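Local coordinates for Sensory/regulatory protein rpfC (Xanthomonas campestris pv. campestris, PDB 3M6M), which probably serves as a hybrid sensor histidine kinase, in which this magnesium-binding receiver domain would take part in relaying phosphoryl groups during signalling, at residues Met15-Asp21 against His39-Asn45; Leu77-Arg81 against Gln110-Arg114; Asp60-Leu66 against Thr91-Ser97; Met54-Tyr59 against Met88-Pro92. All coordinates share one frame; numbering follows the deposited sequence.

All four contacts belong to one receiver domain, a five-stranded parallel sheet flanked by helices on both faces. Contact 3 is its hub: it lies about 2 Å from the centre of the chain, centre to centre, and supplies the magnesium ligand Asp65. Contact 1 continues the same sheet, because strands 16-20 and 61-65 are neighbours; its centre is about 9 Å from that of contact 3, and the side chain of Asp21 comes within about 4 Å of the metal. Contact 2 packs helix 73-85 against the turn before the last strand, about 18 Å from contact 1 between centres. Contact 4 shares Thr91 and Pro92 with contact 3 and joins the end of helix 47-56 to the loop entering strand 93-97.

Contact 1: residues Met15-Asp21 against His39-Asn45; sequences MRMLVAD and HKVLCVN
Met17 and Val19 exchange backbone hydrogen bonds with Lys40, Leu42 and Val44, joining strands 16-20 and 40-44 as parallel neighbours. Val19 N donates to Leu42 O at 2.8 Å and 166°, while Val44 N returns a bond to Val19 O. The last rung is longer, with Asp21 N 3.3 Å from Val44 O. Side chains then touch on both faces, in register or along a diagonal. On one, the CD1 branch of Leu18 lies alongside CD2 of Leu42 at 3.8 Å, and Ala20 CB meets Val44 CG1; on the other, Val19 CG2 meets Val41 CG1 at 3.8 Å. Val19 CG2 stands anti to the carbonyl carbon, which turns this methyl back toward Val41, two residues before the bridge partner Cys43. At the start of the pair, Met15 CB rests 3.5 Å from CD2 of His39, and Met15 N lies in the plane of the imidazole at its edge. Helix 24-35, the beta-alpha-beta connection between these strands, covers Met17 and Val41 through Leu34; helix 47-56 covers Leu18 and Ala20. Leu18, Val19 and Ala20, branched or small, suit the interface of sheet and helices. Beyond the ladder, Asp21 is held by His23 N, Asn26 and Lys119 beside the magnesium site. Arg16 NH2 and Lys40 NZ are 4.2 Å apart, a like-charge proximity that the weak, long ion pair of Arg16 with Glu57 may ease.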
loop_
_atom_site.group_PDB
_atom_site.type_symbol
_atom_site.label_atom_id
_atom_site.label_comp_id
_atom_site.label_asym_id
_atom_site.label_seq_id
_atom_site.Cartn_x
_atom_site.Cartn_y
_atom_site.Cartn_z
ATOM N N MET D 15 -4.932 -2.801 49.536
ATOM C CA MET D 15 -4.402 -2.137 48.308
ATOM C C MET D 15 -4.213 -0.635 48.503
ATOM O O MET D 15 -4.935 -0.004 49.275
ATOM C CB MET D 15 -5.323 -2.387 47.112
ATOM C CG MET D 15 -5.341 -3.823 46.618
ATOM S SD MET D 15 -6.267 -4.021 45.082
ATOM C CE MET D 15 -6.169 -5.798 44.877
ATOM N N ARG D 16 -3.236 -0.075 47.795
ATOM C CA ARG D 16 -2.976 1.360 47.816
ATOM C C ARG D 16 -3.659 2.004 46.609
ATOM O O ARG D 16 -3.311 1.722 45.458
ATOM C CB ARG D 16 -1.468 1.625 47.812
ATOM C CG ARG D 16 -1.039 2.826 48.641
ATOM C CD ARG D 16 0.416 2.698 49.077
ATOM N NE ARG D 16 0.802 3.742 50.026
ATOM C CZ ARG D 16 1.512 4.826 49.718
ATOM N NH1 ARG D 16 1.933 5.027 48.474
ATOM N NH2 ARG D 16 1.806 5.712 50.660
ATOM N N MET D 17 -4.640 2.859 46.882
ATOM C CA MET D 17 -5.510 3.399 45.838
ATOM C C MET D 17 -5.305 4.885 45.576
ATOM O O MET D 17 -5.141 5.678 46.506
ATOM C CB MET D 17 -6.981 3.137 46.175
ATOM C CG MET D 17 -7.391 1.681 46.090
ATOM S SD MET D 17 -7.414 1.077 44.397
ATOM C CE MET D 17 -7.612 -0.675 44.681
ATOM N N LEU D 18 -5.321 5.246 44.296
ATOM C CA LEU D 18 -5.248 6.637 43.872
ATOM C C LEU D 18 -6.490 6.984 43.055
ATOM O O LEU D 18 -6.807 6.312 42.072
ATOM C CB LEU D 18 -3.965 6.892 43.074
ATOM C CG LEU D 18 -3.600 8.325 42.667
ATOM C CD1 LEU D 18 -3.597 9.291 43.848
ATOM C CD2 LEU D 18 -2.250 8.328 41.980
ATOM N N VAL D 19 -7.193 8.029 43.482
ATOM C CA VAL D 19 -8.470 8.405 42.883
ATOM C C VAL D 19 -8.426 9.838 42.356
ATOM O O VAL D 19 -7.948 10.743 43.041
ATOM C CB VAL D 19 -9.642 8.246 43.893
ATOM C CG1 VAL D 19 -10.969 8.614 43.248
ATOM C CG2 VAL D 19 -9.703 6.824 44.434
ATOM N N ALA D 20 -8.923 10.028 41.136
ATOM C CA ALA D 20 -9.020 11.357 40.537
ATOM C C ALA D 20 -10.435 11.670 40.050
ATOM O O ALA D 20 -11.002 10.938 39.238
ATOM C CB ALA D 20 -8.017 11.511 39.402
ATOM N N ASP D 21 -10.991 12.762 40.569
ATOM C CA ASP D 21 -12.274 13.301 40.122
ATOM C C ASP D 21 -12.319 14.791 40.438
ATOM O O ASP D 21 -11.895 15.212 41.519
ATOM C CB ASP D 21 -13.442 12.577 40.798
ATOM C CG ASP D 21 -14.773 12.862 40.126
ATOM O OD1 ASP D 21 -15.226 14.028 40.146
ATOM O OD2 ASP D 21 -15.377 11.912 39.589
ATOM N N HIS D 39 -9.061 -0.527 51.923
ATOM C CA HIS D 39 -7.912 -0.039 51.168
ATOM C C HIS D 39 -7.506 1.366 51.615
ATOM O O HIS D 39 -8.338 2.136 52.100
ATOM C CB HIS D 39 -8.216 -0.025 49.663
ATOM C CG HIS D 39 -8.764 -1.316 49.133
ATOM N ND1 HIS D 39 -10.040 -1.428 48.624
ATOM C CD2 HIS D 39 -8.207 -2.546 49.026
ATOM C CE1 HIS D 39 -10.247 -2.672 48.228
ATOM N NE2 HIS D 39 -9.150 -3.370 48.461
ATOM N N LYS D 40 -6.223 1.686 51.448
ATOM C CA LYS D 40 -5.715 3.040 51.672
ATOM C C LYS D 40 -5.969 3.885 50.420
ATOM O O LYS D 40 -5.783 3.414 49.295
ATOM C CB LYS D 40 -4.219 3.004 52.017
ATOM C CG LYS D 40 -3.661 4.287 52.645
ATOM C CD LYS D 40 -3.099 5.246 51.595
ATOM C CE LYS D 40 -2.509 6.499 52.229
ATOM N NZ LYS D 40 -2.014 7.453 51.195
ATOM N N VAL D 41 -6.396 5.131 50.624
ATOM C CA VAL D 41 -6.824 5.997 49.523
ATOM C C VAL D 41 -6.098 7.342 49.516
ATOM O O VAL D 41 -5.788 7.899 50.570
ATOM C CB VAL D 41 -8.353 6.290 49.580
ATOM C CG1 VAL D 41 -8.923 6.445 48.176
ATOM C CG2 VAL D 41 -9.105 5.203 50.335
ATOM N N LEU D 42 -5.822 7.845 48.315
ATOM C CA LEU D 42 -5.470 9.250 48.116
ATOM C C LEU D 42 -6.330 9.817 46.990
ATOM O O LEU D 42 -6.367 9.270 45.882
ATOM C CB LEU D 42 -3.979 9.434 47.802
ATOM C CG LEU D 42 -3.472 10.886 47.744
ATOM C CD1 LEU D 42 -3.233 11.465 49.139
ATOM C CD2 LEU D 42 -2.211 11.000 46.906
ATOM N N CYS D 43 -7.028 10.908 47.289
ATOM C CA CYS D 43 -7.886 11.569 46.315
ATOM C C CYS D 43 -7.241 12.839 45.792
ATOM O O CYS D 43 -6.653 13.609 46.554
ATOM C CB CYS D 43 -9.252 11.876 46.920
ATOM S SG CYS D 43 -10.193 10.398 47.303
ATOM N N VAL D 44 -7.363 13.047 44.485
ATOM C CA VAL D 44 -6.752 14.192 43.828
ATOM C C VAL D 44 -7.740 14.850 42.850
ATOM O O VAL D 44 -8.726 14.226 42.445
ATOM C CB VAL D 44 -5.390 13.795 43.188
ATOM C CG1 VAL D 44 -5.537 13.415 41.713
ATOM C CG2 VAL D 44 -4.367 14.899 43.397
ATOM N N ASN D 45 -7.479 16.102 42.480
ATOM C CA ASN D 45 -8.471 16.931 41.782
ATOM C C ASN D 45 -8.537 16.794 40.252
ATOM O O ASN D 45 -9.518 17.215 39.635
ATOM C CB ASN D 45 -8.295 18.408 42.165
ATOM C CG ASN D 45 -8.769 18.717 43.581
ATOM O OD1 ASN D 45 -8.937 19.882 43.941
ATOM N ND2 ASN D 45 -8.985 17.681 44.388
#

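Contact 2: residues Leu77-Arg81 against Gln110-Arg114; sequences LKQLR and QAGAR
Leu77 and Arg81, one helical turn apart on helix 73-85, reach over the turn that ends helix 102-110. Leu77 points toward that turn: its CB meets Ala111 CB at 3.8 Å, and its CG lies 4.1 Å from Ala113 CB, giving the leucine one methyl neighbour before Gly112 and one after it. Lys78 adds its aliphatic CG, 4.0 Å from Ala111 CB, while its NZ pairs with an acidic side chain of another protein chain. Alanine suits position 111 because its single methyl is small enough to touch Leu77 CB and Lys78 CG at once. Arg81 approaches the Gln110-Gly112 backbone instead of the methyl groups. Its CG is anti to the backbone N (chi1 177°), and bends at chi2 and chi3 then turn the chain across to the other segment, laying one guanidinium face over the peptide between Ala111 and Gly112; Ala111 O stands 3.6 Å above the plane, toward its rim. Gln110 O instead lies at the guanidinium edge, in plane. NH2 makes a bent, weak hydrogen bond to it at an angle of 115°, whose short modelled length is doubtful. Gly112, with positive phi, closes the helix in a Schellman motif, and its CA lies close to Arg81 NH1. A cation placed where helix 102-110 ends would probably be stabilised by the partial negative charge of its last carbonyls.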
loop_
_atom_site.group_PDB
_atom_site.type_symbol
_atom_site.label_atom_id
_atom_site.label_comp_id
_atom_site.label_asym_id
_atom_site.label_seq_id
_atom_site.Cartn_x
_atom_site.Cartn_y
_atom_site.Cartn_z
ATOM N N LEU D 77 -4.427 8.135 30.295
ATOM C CA LEU D 77 -4.155 6.795 29.770
ATOM C C LEU D 77 -3.114 6.814 28.656
ATOM O O LEU D 77 -2.180 6.012 28.666
ATOM C CB LEU D 77 -5.441 6.123 29.272
ATOM C CG LEU D 77 -6.286 5.229 30.195
ATOM C CD1 LEU D 77 -5.428 4.256 31.005
ATOM C CD2 LEU D 77 -7.181 6.037 31.110
ATOM N N LYS D 78 -3.278 7.732 27.706
ATOM C CA LYS D 78 -2.355 7.859 26.576
ATOM C C LYS D 78 -0.978 8.357 27.013
ATOM O O LYS D 78 0.043 7.966 26.447
ATOM C CB LYS D 78 -2.943 8.761 25.485
ATOM C CG LYS D 78 -4.088 8.116 24.708
ATOM C CD LYS D 78 -4.312 8.787 23.356
ATOM C CE LYS D 78 -5.041 7.852 22.393
ATOM N NZ LYS D 78 -5.027 8.355 20.986
ATOM N N GLN D 79 -0.959 9.214 28.029
ATOM C CA GLN D 79 0.292 9.683 28.615
ATOM C C GLN D 79 0.993 8.603 29.437
ATOM O O GLN D 79 2.219 8.501 29.409
ATOM C CB GLN D 79 0.066 10.937 29.452
ATOM C CG GLN D 79 -0.046 12.187 28.606
ATOM C CD GLN D 79 0.494 13.418 29.294
ATOM O OE1 GLN D 79 0.013 14.522 29.060
ATOM N NE2 GLN D 79 1.507 13.239 30.139
ATOM N N LEU D 80 0.214 7.800 30.155
ATOM C CA LEU D 80 0.763 6.692 30.927
ATOM C C LEU D 80 1.343 5.599 30.036
ATOM O O LEU D 80 2.381 5.024 30.364
ATOM C CB LEU D 80 -0.285 6.108 31.882
ATOM C CG LEU D 80 -0.488 6.853 33.203
ATOM C CD1 LEU D 80 -1.672 6.273 33.962
ATOM C CD2 LEU D 80 0.775 6.822 34.066
ATOM N N ARG D 81 0.678 5.326 28.914
ATOM C CA ARG D 81 1.143 4.318 27.957
ATOM C C ARG D 81 2.589 4.574 27.507
ATOM O O ARG D 81 3.415 3.659 27.529
ATOM C CB ARG D 81 0.197 4.232 26.749
ATOM C CG ARG D 81 0.643 3.257 25.661
ATOM C CD ARG D 81 0.015 1.881 25.823
ATOM N NE ARG D 81 -1.275 1.795 25.137
ATOM C CZ ARG D 81 -2.097 0.748 25.187
ATOM N NH1 ARG D 81 -1.778 -0.329 25.895
ATOM N NH2 ARG D 81 -3.243 0.779 24.523
ATOM N N GLN D 110 -8.744 1.051 23.970
ATOM C CA GLN D 110 -7.632 1.177 23.024
ATOM C C GLN D 110 -6.418 1.863 23.652
ATOM O O GLN D 110 -5.281 1.597 23.261
ATOM C CB GLN D 110 -8.066 1.947 21.769
ATOM C CG GLN D 110 -9.155 1.271 20.934
ATOM C CD GLN D 110 -8.618 0.249 19.949
ATOM O OE1 GLN D 110 -8.683 0.452 18.734
ATOM N NE2 GLN D 110 -8.090 -0.860 20.464
ATOM N N ALA D 111 -6.670 2.740 24.623
ATOM C CA ALA D 111 -5.613 3.484 25.308
ATOM C C ALA D 111 -5.045 2.737 26.520
ATOM O O ALA D 111 -4.206 3.271 27.250
ATOM C CB ALA D 111 -6.114 4.867 25.711
ATOM N N GLY D 112 -5.510 1.507 26.732
ATOM C CA GLY D 112 -4.950 0.635 27.760
ATOM C C GLY D 112 -5.647 0.640 29.109
ATOM O O GLY D 112 -5.075 0.189 30.101
ATOM N N ALA D 113 -6.877 1.149 29.153
ATOM C CA ALA D 113 -7.682 1.105 30.372
ATOM C C ALA D 113 -8.122 -0.326 30.655
ATOM O O ALA D 113 -8.693 -0.992 29.787
ATOM C CB ALA D 113 -8.890 2.024 30.257
ATOM N N ARG D 114 -7.845 -0.794 31.867
ATOM C CA ARG D 114 -8.129 -2.178 32.244
ATOM C C ARG D 114 -9.605 -2.443 32.539
ATOM O O ARG D 114 -10.088 -3.560 32.341
ATOM C CB ARG D 114 -7.260 -2.608 33.426
ATOM C CG ARG D 114 -5.823 -2.920 33.045
ATOM C CD ARG D 114 -5.122 -3.700 34.141
ATOM N NE ARG D 114 -5.566 -5.093 34.212
ATOM C CZ ARG D 114 -4.911 -6.125 33.689
ATOM N NH1 ARG D 114 -3.764 -5.940 33.045
ATOM N NH2 ARG D 114 -5.403 -7.351 33.812
#

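Contact 3: residues Asp60-Leu66 against Thr91-Ser97; sequences DAVIVDL and TPVVVLS. With MG (magnesium ion), chain T.
Strands 61-65 and 93-97 form the parallel pair of a beta-alpha-beta unit, with helix 73-85 as its crossover, at the heart of the CheY-like receiver fold. Five backbone hydrogen bonds tie them. Val62 and Val64 each give their N-H and carbonyl to segment 91-97, as in Val64 N to Val94 O at 2.9 Å and 168°, and Leu66 N adds the fifth, to Leu96 O. Pro92 suits the entry to this ladder: it has no N-H, yet its O still accepts from Val62 N. Apolar side chains pack on both faces. Ile63 lies side by side with Val94, CG1 to CG1 at 3.6 Å, and its CG2 crosses to Leu96 CD1 at 3.7 Å. Val94 CG1 sits between the backbone N and the carbonyl carbon (chi1 41°), a crowded position that brings it within 3.4 Å of Val62 O. On the other face Val64 CG1 meets Val93 CG1 at 3.9 Å beneath Met76 of the crossover helix; beta-branched residues suit such extended, buried strands. Past the last rung, Leu66 CB rests 3.5 Å from Ser97 CB, and the Ser97 hydroxyl is bonded to Asp99 O. Polar chemistry gathers at the C-terminal ends of the strands, where receiver domains carry their phosphoacceptor aspartate. Asp65 OD1 pairs with Lys119, and OD2 binds magnesium at 2.3 Å, alongside Asp22 and the carbonyl of His67.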
loop_
_atom_site.group_PDB
_atom_site.type_symbol
_atom_site.label_atom_id
_atom_site.label_comp_id
_atom_site.label_asym_id
_atom_site.label_seq_id
_atom_site.Cartn_x
_atom_site.Cartn_y
_atom_site.Cartn_z
ATOM N N ASP D 60 -1.258 0.574 43.780
ATOM C CA ASP D 60 -1.705 -0.717 43.258
ATOM C C ASP D 60 -2.686 -0.572 42.097
ATOM O O ASP D 60 -2.702 -1.403 41.189
ATOM C CB ASP D 60 -2.310 -1.572 44.374
ATOM C CG ASP D 60 -1.259 -2.118 45.328
ATOM O OD1 ASP D 60 -0.201 -2.589 44.854
ATOM O OD2 ASP D 60 -1.494 -2.082 46.555
ATOM N N ALA D 61 -3.495 0.486 42.136
ATOM C CA ALA D 61 -4.481 0.764 41.096
ATOM C C ALA D 61 -4.903 2.228 41.117
ATOM O O ALA D 61 -4.925 2.860 42.176
ATOM C CB ALA D 61 -5.703 -0.142 41.254
ATOM N N VAL D 62 -5.238 2.756 39.941
ATOM C CA VAL D 62 -5.697 4.138 39.798
ATOM C C VAL D 62 -7.136 4.168 39.278
ATOM O O VAL D 62 -7.449 3.557 38.254
ATOM C CB VAL D 62 -4.779 4.960 38.847
ATOM C CG1 VAL D 62 -5.315 6.377 38.659
ATOM C CG2 VAL D 62 -3.340 4.998 39.366
ATOM N N ILE D 63 -8.005 4.871 40.002
ATOM C CA ILE D 63 -9.377 5.108 39.558
ATOM C C ILE D 63 -9.502 6.548 39.075
ATOM O O ILE D 63 -9.362 7.487 39.861
ATOM C CB ILE D 63 -10.414 4.843 40.677
ATOM C CG1 ILE D 63 -10.201 3.459 41.303
ATOM C CG2 ILE D 63 -11.831 4.983 40.123
ATOM C CD1 ILE D 63 -11.021 3.200 42.558
ATOM N N VAL D 64 -9.762 6.711 37.780
ATOM C CA VAL D 64 -9.830 8.035 37.165
ATOM C C VAL D 64 -11.226 8.370 36.624
ATOM O O VAL D 64 -11.904 7.517 36.050
ATOM C CB VAL D 64 -8.741 8.211 36.059
ATOM C CG1 VAL D 64 -9.067 7.394 34.805
ATOM C CG2 VAL D 64 -8.547 9.683 35.716
ATOM N N ASP D 65 -11.646 9.615 36.833
ATOM C CA ASP D 65 -12.865 10.140 36.232
ATOM C C ASP D 65 -12.565 10.506 34.786
ATOM O O ASP D 65 -11.560 11.167 34.504
ATOM C CB ASP D 65 -13.355 11.368 37.010
ATOM C CG ASP D 65 -14.594 12.009 36.397
ATOM O OD1 ASP D 65 -15.459 11.287 35.852
ATOM O OD2 ASP D 65 -14.709 13.251 36.475
ATOM N N LEU D 66 -13.429 10.071 33.872
ATOM C CA LEU D 66 -13.219 10.322 32.449
ATOM C C LEU D 66 -13.272 11.807 32.107
ATOM O O LEU D 66 -12.367 12.320 31.450
ATOM C CB LEU D 66 -14.210 9.532 31.587
ATOM C CG LEU D 66 -14.126 9.679 30.059
ATOM C CD1 LEU D 66 -12.739 9.335 29.505
ATOM C CD2 LEU D 66 -15.198 8.834 29.386
ATOM N N THR D 91 1.097 0.349 36.361
ATOM C CA THR D 91 0.020 0.321 37.351
ATOM C C THR D 91 -1.357 0.416 36.677
ATOM O O THR D 91 -1.573 1.281 35.825
ATOM C CB THR D 91 0.214 1.379 38.485
ATOM O OG1 THR D 91 -1.059 1.846 38.946
ATOM C CG2 THR D 91 1.044 2.556 38.012
ATOM N N PRO D 92 -2.276 -0.502 37.043
ATOM C CA PRO D 92 -3.612 -0.625 36.450
ATOM C C PRO D 92 -4.462 0.632 36.612
ATOM O O PRO D 92 -4.434 1.270 37.669
ATOM C CB PRO D 92 -4.242 -1.780 37.239
ATOM C CG PRO D 92 -3.096 -2.561 37.752
ATOM C CD PRO D 92 -2.037 -1.550 38.052
ATOM N N VAL D 93 -5.207 0.975 35.563
ATOM C CA VAL D 93 -6.084 2.140 35.581
ATOM C C VAL D 93 -7.513 1.747 35.213
ATOM O O VAL D 93 -7.752 1.141 34.164
ATOM C CB VAL D 93 -5.594 3.256 34.621
ATOM C CG1 VAL D 93 -6.507 4.476 34.706
ATOM C CG2 VAL D 93 -4.156 3.650 34.928
ATOM N N VAL D 94 -8.452 2.094 36.090
ATOM C CA VAL D 94 -9.878 1.914 35.829
ATOM C C VAL D 94 -10.566 3.276 35.677
ATOM O O VAL D 94 -10.339 4.192 36.471
ATOM C CB VAL D 94 -10.568 1.034 36.917
ATOM C CG1 VAL D 94 -10.074 1.388 38.311
ATOM C CG2 VAL D 94 -12.092 1.131 36.835
ATOM N N VAL D 95 -11.397 3.395 34.645
ATOM C CA VAL D 95 -12.066 4.654 34.324
ATOM C C VAL D 95 -13.510 4.676 34.837
ATOM O O VAL D 95 -14.215 3.664 34.788
ATOM C CB VAL D 95 -12.025 4.945 32.797
ATOM C CG1 VAL D 95 -12.477 6.370 32.502
ATOM C CG2 VAL D 95 -10.619 4.731 32.247
ATOM N N LEU D 96 -13.928 5.837 35.341
ATOM C CA LEU D 96 -15.304 6.069 35.777
ATOM C C LEU D 96 -15.914 7.257 35.048
ATOM O O LEU D 96 -15.263 8.293 34.888
ATOM C CB LEU D 96 -15.359 6.341 37.282
ATOM C CG LEU D 96 -15.176 5.229 38.315
ATOM C CD1 LEU D 96 -15.374 5.811 39.705
ATOM C CD2 LEU D 96 -16.136 4.072 38.087
ATOM N N SER D 97 -17.164 7.105 34.613
ATOM C CA SER D 97 -17.938 8.214 34.042
ATOM C C SER D 97 -19.434 7.924 33.987
ATOM O O SER D 97 -19.860 6.768 34.067
ATOM C CB SER D 97 -17.431 8.592 32.645
ATOM O OG SER D 97 -17.470 7.484 31.769
HETATM MG MG MG T . -16.264 14.941 36.020
#

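Contact 4: residues Met54-Tyr59 against Met88-Pro92; sequences MAEEDY and MRYTP
Met54 and Met88 meet where the receiver fold brings the end of helix 47-56 against the loop leading into strand 93-97. This inner side is tight. The two thioether chains cross at about a right angle, with Met88 CE against Met54 CB at 3.6 Å. Extended beyond CG, Met88 reaches Met54 with its terminal methyl. Met54 instead bends at its last torsion (chi3 81°), swinging CE toward the loop, where it meets Thr91 CG2 tip to tip at 3.3 Å. Flexible, unbranched methionines can adapt to the irregular surfaces of helix and loop, and Leu80 of helix 73-85 packs against both. Thr91 also uses its other branch: OG1 donates a weak hydrogen bond to Tyr59 O at 3.4 Å, linking the loop to the chain just before strand 61-65. The Tyr59 ring packs on Arg16 and Leu18 of strand 16-20.

The outer side is looser and belongs to two exposed residues. Asp58 and Arg89 form a long salt bridge, OD1 to NH1 at 3.8 Å, in which charge alone acts because no N-H points at the oxygen. Carboxylate and guanidinium planes are 25° apart, and Asp58 CB stands 3.6 Å above one guanidinium face, near its rim. Such charged ends suit a solvent-facing border. The nearest approach here is made through carbon: Asp58 OD2 lies 3.4 Å from Arg89 CD.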
loop_
_atom_site.group_PDB
_atom_site.type_symbol
_atom_site.label_atom_id
_atom_site.label_comp_id
_atom_site.label_asym_id
_atom_site.label_seq_id
_atom_site.Cartn_x
_atom_site.Cartn_y
_atom_site.Cartn_z
ATOM N N MET D 54 1.915 9.691 41.160
ATOM C CA MET D 54 2.459 8.389 40.761
ATOM C C MET D 54 3.982 8.395 40.652
ATOM O O MET D 54 4.624 7.347 40.755
ATOM C CB MET D 54 1.843 7.933 39.438
ATOM C CG MET D 54 0.400 7.477 39.548
ATOM S SD MET D 54 -0.417 7.270 37.952
ATOM C CE MET D 54 0.185 5.662 37.468
ATOM N N ALA D 55 4.548 9.581 40.444
ATOM C CA ALA D 55 5.993 9.755 40.384
ATOM C C ALA D 55 6.609 9.854 41.779
ATOM O O ALA D 55 7.798 9.579 41.961
ATOM C CB ALA D 55 6.340 10.984 39.559
ATOM N N GLU D 56 5.796 10.247 42.758
ATOM C CA GLU D 56 6.256 10.402 44.138
ATOM C C GLU D 56 6.099 9.100 44.926
ATOM O O GLU D 56 6.975 8.734 45.713
ATOM C CB GLU D 56 5.512 11.553 44.827
ATOM C CG GLU D 56 6.299 12.232 45.950
ATOM C CD GLU D 56 6.020 11.642 47.328
ATOM O OE1 GLU D 56 4.892 11.827 47.839
ATOM O OE2 GLU D 56 6.933 11.013 47.907
ATOM N N GLU D 57 4.979 8.410 44.708
ATOM C CA GLU D 57 4.700 7.133 45.368
ATOM C C GLU D 57 4.129 6.109 44.386
ATOM O O GLU D 57 3.621 6.472 43.324
ATOM C CB GLU D 57 3.737 7.328 46.548
ATOM C CG GLU D 57 4.384 7.883 47.819
ATOM C CD GLU D 57 5.441 6.956 48.410
ATOM O OE1 GLU D 57 6.541 7.447 48.743
ATOM O OE2 GLU D 57 5.177 5.741 48.539
ATOM N N ASP D 58 4.215 4.833 44.751
ATOM C CA ASP D 58 3.682 3.747 43.932
ATOM C C ASP D 58 2.313 3.292 44.436
ATOM O O ASP D 58 2.086 3.195 45.645
ATOM C CB ASP D 58 4.664 2.572 43.897
ATOM C CG ASP D 58 6.000 2.942 43.266
ATOM O OD1 ASP D 58 7.037 2.814 43.953
ATOM O OD2 ASP D 58 6.016 3.366 42.089
ATOM N N TYR D 59 1.410 3.015 43.499
ATOM C CA TYR D 59 0.036 2.626 43.822
ATOM C C TYR D 59 -0.359 1.318 43.141
ATOM O O TYR D 59 0.144 0.989 42.062
ATOM C CB TYR D 59 -0.943 3.745 43.443
ATOM C CG TYR D 59 -0.714 5.038 44.196
ATOM C CD1 TYR D 59 -1.340 5.276 45.421
ATOM C CD2 TYR D 59 0.139 6.020 43.688
ATOM C CE1 TYR D 59 -1.125 6.462 46.118
ATOM C CE2 TYR D 59 0.361 7.207 44.378
ATOM C CZ TYR D 59 -0.275 7.421 45.589
ATOM O OH TYR D 59 -0.056 8.594 46.273
ATOM N N MET D 88 8.733 3.807 33.344
ATOM C CA MET D 88 7.857 3.931 34.506
ATOM C C MET D 88 7.216 2.589 34.864
ATOM O O MET D 88 6.858 1.803 33.980
ATOM C CB MET D 88 6.776 4.982 34.248
ATOM C CG MET D 88 5.999 5.410 35.484
ATOM S SD MET D 88 4.480 6.289 35.080
ATOM C CE MET D 88 3.960 6.814 36.707
ATOM N N ARG D 89 7.095 2.340 36.165
ATOM C CA ARG D 89 6.414 1.165 36.702
ATOM C C ARG D 89 4.973 1.090 36.184
ATOM O O ARG D 89 4.260 2.098 36.167
ATOM C CB ARG D 89 6.424 1.226 38.234
ATOM C CG ARG D 89 5.598 0.160 38.940
ATOM C CD ARG D 89 4.900 0.749 40.160
ATOM N NE ARG D 89 4.287 -0.270 41.011
ATOM C CZ ARG D 89 4.879 -0.831 42.065
ATOM N NH1 ARG D 89 6.115 -0.483 42.413
ATOM N NH2 ARG D 89 4.233 -1.746 42.778
ATOM N N TYR D 90 4.558 -0.101 35.757
ATOM C CA TYR D 90 3.180 -0.320 35.334
ATOM C C TYR D 90 2.230 -0.326 36.527
ATOM O O TYR D 90 2.517 -0.923 37.567
ATOM C CB TYR D 90 3.028 -1.630 34.551
ATOM C CG TYR D 90 1.597 -1.905 34.133
ATOM C CD1 TYR D 90 1.066 -1.329 32.978
ATOM C CD2 TYR D 90 0.766 -2.725 34.902
ATOM C CE1 TYR D 90 -0.252 -1.564 32.595
ATOM C CE2 TYR D 90 -0.554 -2.968 34.528
ATOM C CZ TYR D 90 -1.055 -2.384 33.374
ATOM O OH TYR D 90 -2.356 -2.621 32.993
ATOM N N THR D 91 1.097 0.349 36.361
ATOM C CA THR D 91 0.020 0.321 37.351
ATOM C C THR D 91 -1.357 0.416 36.677
ATOM O O THR D 91 -1.573 1.281 35.825
ATOM C CB THR D 91 0.214 1.379 38.485
ATOM O OG1 THR D 91 -1.059 1.846 38.946
ATOM C CG2 THR D 91 1.044 2.556 38.012
ATOM N N PRO D 92 -2.276 -0.502 37.043
ATOM C CA PRO D 92 -3.612 -0.625 36.450
ATOM C C PRO D 92 -4.462 0.632 36.612
ATOM O O PRO D 92 -4.434 1.270 37.669
ATOM C CB PRO D 92 -4.242 -1.780 37.239
ATOM C CG PRO D 92 -3.096 -2.561 37.752
ATOM C CD PRO D 92 -2.037 -1.550 38.052
#